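Local coordinates for translation initiation factor eIF2 assembly protein (Schizosaccharomyces pombe, PDB 4ZGP), which acts as an ATP-dependent folding chaperone that binds the gamma subunit of eIF2 and lets it assemble with the alpha and beta subunits, at residues W273-L276 with E277-S281; L22-T25 with K26-L30. All blocks are in the same frame, centred on the assembly; numbering follows the deposited sequence.

Contact 1. Residues W273-L276 with E277-S281; sequences WSEL and ESMNS
Ser278 turns back on Ser274 with both its backbone and its side chain. Its N donates to Ser274 O at 3.2 Å, and its OG donates to the same oxygen at 3.2 Å; the two donors arrive from opposite faces of the carbonyl plane. A chi1 of 63° brings OG there, between its own backbone N and carbonyl carbon. The other backbone bonds trace the end of the helix: Glu277 N to Trp273 O is regular at 2.9 Å, whereas Met279 N reaches Glu275 O at 2.9 Å only weakly, the angle at its hydrogen being 128°.

The apolar part is made by Leu276. It runs side by side with Met279, whose chain is bent at chi3 (-53°), and Leu276 CD2 lies 3.7 Å from Met279 CE. The other branch of Leu276, CD1, sits 3.5 Å above the plane of the Trp273 ring, over its centre.

Beyond the segments, Trp273 NE1 donates to Thr266 O, and Lys199 NZ donates to the carbonyl oxygens of Leu276 and Met279. This is the C-terminal end of a short surface helix, 273-278, where Met279 is the first residue to leave helical angles.

Contact 2. Residues L22-T25 with K26-L30; sequences LILT and KNQVL
Ile23 meets Gln28 through water: its O accepts from a water at 2.9 Å, and the water accepts from Gln28 NE2 at 3.0 Å, so the amide nitrogen is tied back to the incoming chain.

Leu24 makes the apolar part of the contact. With CG anti to the backbone N (chi1 -175°), its CD2 comes to 3.6 Å from Val29 CG2, the two side chains crossing at about a right angle, while CD1 lies 3.9 Å from Gln28 CB.

Thr25 is the N-cap. Its OG1 accepts from Gln28 N at 3.1 Å, and in return Gln28 OE1 accepts from Thr25 N at 2.8 Å with 159° at the hydrogen; this reciprocal pair is a capping box. The donor stands 25° off the amide plane of Gln28, whose chain, extended beyond CG, crosses the threonine side chain almost perpendicularly. Thr25 O then receives Val29 N at 3.3 Å, the first regular helical bond. With an alanine in place of Gln28, Thr25 N would probably lose its acceptor and the water its donor, leaving the cap held from one side only.

Outside the segments, Asp164 OD1 accepts from Lys26 N, another amide of the first turn, and the backbone of Leu24 bonds to Lys163. Helix 26-31 thus starts against the loop carrying Lys163 and Asp164, Val29 packs on Phe159 and Cys162 and gives its O to Trp118 NE1, and the side chain of Leu22 rests on Trp273 and Glu277 of helix 273-278.

How the contacts relate
Contact 2 caps the start of helix 26-31 and contact 1 closes the end of helix 273-278; their centres lie about 18 Å apart. Leu22 joins them: Trp273 CE3 packs 3.7 Å from Leu22 CD1, and Glu277 OE2 approaches Leu22 N at 3.2 Å. The N-terminal segment lies against helix 273-278 before entering its own. Both contacts stand back from the nucleotide of this ATP-grasp protein, the side chains of Trp273 and Val29 being about 12 and 13 Å from bound ADP. Contact 2 has the closer link to the site, the Val29 side chain being about 4 Å from that of ATP-binding Trp118; the Trp273 side chain is about 7 Å from that of Arg195, also ATP-binding.

Contact 1. Residues W273-L276 with E277-S281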
# COMPACT_ATOMS: atom_id res chain seq x y z
N TRP A 273 11.76 -13.33 -5.31
CA TRP A 273 11.23 -14.02 -4.14
C TRP A 273 12.00 -15.30 -3.87
O TRP A 273 12.00 -15.79 -2.75
CB TRP A 273 9.73 -14.27 -4.33
CG TRP A 273 8.99 -13.05 -3.92
CD1 TRP A 273 8.47 -12.09 -4.74
CD2 TRP A 273 8.79 -12.58 -2.58
NE1 TRP A 273 7.92 -11.07 -3.99
CE2 TRP A 273 8.11 -11.35 -2.66
CE3 TRP A 273 9.11 -13.08 -1.32
CZ2 TRP A 273 7.74 -10.62 -1.52
CZ3 TRP A 273 8.73 -12.37 -0.20
CH2 TRP A 273 8.05 -11.15 -0.31
N SER A 274 12.68 -15.83 -4.89
CA SER A 274 13.57 -16.96 -4.65
C SER A 274 14.64 -16.55 -3.67
O SER A 274 14.89 -17.24 -2.69
CB SER A 274 14.20 -17.47 -5.95
OG SER A 274 13.21 -17.76 -6.91
N GLU A 275 15.28 -15.41 -3.90
CA GLU A 275 16.33 -15.03 -2.95
C GLU A 275 15.74 -14.55 -1.62
O GLU A 275 16.33 -14.78 -0.58
CB GLU A 275 17.27 -13.99 -3.55
CG GLU A 275 16.66 -12.66 -3.89
CD GLU A 275 17.54 -11.84 -4.83
OE1 GLU A 275 18.78 -11.90 -4.70
OE2 GLU A 275 16.97 -11.13 -5.69
N LEU A 276 14.58 -13.90 -1.64
CA LEU A 276 13.98 -13.43 -0.38
C LEU A 276 13.60 -14.59 0.53
O LEU A 276 13.79 -14.53 1.74
CB LEU A 276 12.76 -12.56 -0.66
CG LEU A 276 13.06 -11.18 -1.23
CD1 LEU A 276 11.74 -10.56 -1.72
CD2 LEU A 276 13.77 -10.28 -0.22
N GLU A 277 13.06 -15.63 -0.09
CA GLU A 277 12.66 -16.84 0.63
C GLU A 277 13.85 -17.58 1.24
O GLU A 277 13.76 -18.10 2.34
CB GLU A 277 11.91 -17.76 -0.32
CG GLU A 277 11.33 -18.97 0.33
CD GLU A 277 10.48 -19.75 -0.63
OE1 GLU A 277 10.27 -19.27 -1.77
OE2 GLU A 277 10.02 -20.84 -0.26
N SER A 278 14.97 -17.60 0.53
CA SER A 278 16.12 -18.35 1.01
C SER A 278 16.99 -17.50 1.93
O SER A 278 17.76 -18.03 2.73
CB SER A 278 16.93 -18.91 -0.17
OG SER A 278 17.45 -17.86 -0.96
N MET A 279 16.82 -16.18 1.87
CA MET A 279 17.67 -15.29 2.64
C MET A 279 17.62 -15.58 4.12
O MET A 279 16.56 -15.84 4.70
CB MET A 279 17.28 -13.84 2.39
CG MET A 279 18.43 -12.88 2.46
SD MET A 279 17.92 -11.23 1.89
CE MET A 279 17.21 -11.61 0.30
N ASN A 280 18.81 -15.57 4.72
CA ASN A 280 18.97 -15.84 6.13
C ASN A 280 18.58 -14.62 6.97
O ASN A 280 19.06 -13.52 6.71
CB ASN A 280 20.41 -16.24 6.41
CG ASN A 280 20.66 -16.60 7.85
OD1 ASN A 280 19.72 -16.85 8.61
ND2 ASN A 280 21.93 -16.63 8.24
N SER A 281 17.72 -14.81 7.97
CA SER A 281 17.26 -13.67 8.75
C SER A 281 18.27 -13.23 9.81
O SER A 281 18.17 -12.13 10.36
CB SER A 281 15.91 -13.99 9.41
OG SER A 281 16.00 -15.10 10.28

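Contact 2. Residues L22-T25 with K26-L30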
# COMPACT_ATOMS: atom_id res chain seq x y z
N LEU A 22 6.93 -20.90 0.50
CA LEU A 22 6.27 -19.74 1.10
C LEU A 22 4.76 -19.91 1.03
O LEU A 22 4.21 -20.05 -0.06
CB LEU A 22 6.66 -18.45 0.38
CG LEU A 22 7.83 -17.59 0.87
CD1 LEU A 22 7.86 -16.29 0.09
CD2 LEU A 22 7.75 -17.33 2.37
N ILE A 23 4.10 -19.89 2.18
CA ILE A 23 2.64 -19.95 2.18
C ILE A 23 2.02 -18.67 2.77
O ILE A 23 2.66 -17.95 3.54
CB ILE A 23 2.12 -21.18 2.97
CG1 ILE A 23 2.26 -20.97 4.48
CG2 ILE A 23 2.84 -22.45 2.53
CD1 ILE A 23 0.93 -20.96 5.21
N LEU A 24 0.78 -18.41 2.37
CA LEU A 24 0.03 -17.24 2.79
C LEU A 24 -1.22 -17.64 3.55
O LEU A 24 -2.01 -18.44 3.05
CB LEU A 24 -0.36 -16.41 1.58
CG LEU A 24 -1.07 -15.07 1.85
CD1 LEU A 24 -0.12 -14.11 2.54
CD2 LEU A 24 -1.58 -14.49 0.55
N THR A 25 -1.42 -17.10 4.75
CA THR A 25 -2.64 -17.40 5.49
C THR A 25 -3.64 -16.25 5.37
O THR A 25 -3.27 -15.11 5.11
CB THR A 25 -2.37 -17.66 6.97
OG1 THR A 25 -1.96 -16.44 7.59
CG2 THR A 25 -1.29 -18.73 7.16
N LYS A 26 -4.91 -16.58 5.57
CA LYS A 26 -5.98 -15.59 5.68
C LYS A 26 -5.65 -14.49 6.68
O LYS A 26 -5.87 -13.31 6.40
CB LYS A 26 -7.28 -16.28 6.07
CG LYS A 26 -8.41 -15.34 6.42
CD LYS A 26 -9.62 -16.09 6.98
CE LYS A 26 -9.33 -16.77 8.31
NZ LYS A 26 -9.90 -16.03 9.47
N ASN A 27 -5.12 -14.85 7.84
CA ASN A 27 -4.79 -13.85 8.85
C ASN A 27 -3.70 -12.89 8.36
O ASN A 27 -3.71 -11.71 8.68
CB ASN A 27 -4.35 -14.52 10.17
CG ASN A 27 -5.55 -14.92 11.05
OD1 ASN A 27 -6.68 -14.55 10.76
ND2 ASN A 27 -5.29 -15.66 12.11
N GLN A 28 -2.76 -13.40 7.59
CA GLN A 28 -1.70 -12.52 7.09
C GLN A 28 -2.25 -11.45 6.17
O GLN A 28 -1.77 -10.31 6.19
CB GLN A 28 -0.64 -13.32 6.34
CG GLN A 28 0.37 -14.00 7.24
CD GLN A 28 1.28 -14.86 6.39
OE1 GLN A 28 0.88 -15.93 5.94
NE2 GLN A 28 2.49 -14.37 6.11
N VAL A 29 -3.24 -11.83 5.37
CA VAL A 29 -3.91 -10.88 4.47
C VAL A 29 -4.76 -9.88 5.27
O VAL A 29 -4.72 -8.66 5.02
CB VAL A 29 -4.78 -11.63 3.42
CG1 VAL A 29 -5.67 -10.67 2.65
CG2 VAL A 29 -3.88 -12.40 2.46
N LEU A 30 -5.50 -10.38 6.24
CA LEU A 30 -6.32 -9.52 7.11
C LEU A 30 -5.48 -8.50 7.89
O LEU A 30 -5.93 -7.37 8.10
CB LEU A 30 -7.13 -10.37 8.11
CG LEU A 30 -8.34 -11.15 7.58
CD1 LEU A 30 -8.91 -12.03 8.69
CD2 LEU A 30 -9.40 -10.20 7.04
O HOH W 1 4.24 -15.59 3.94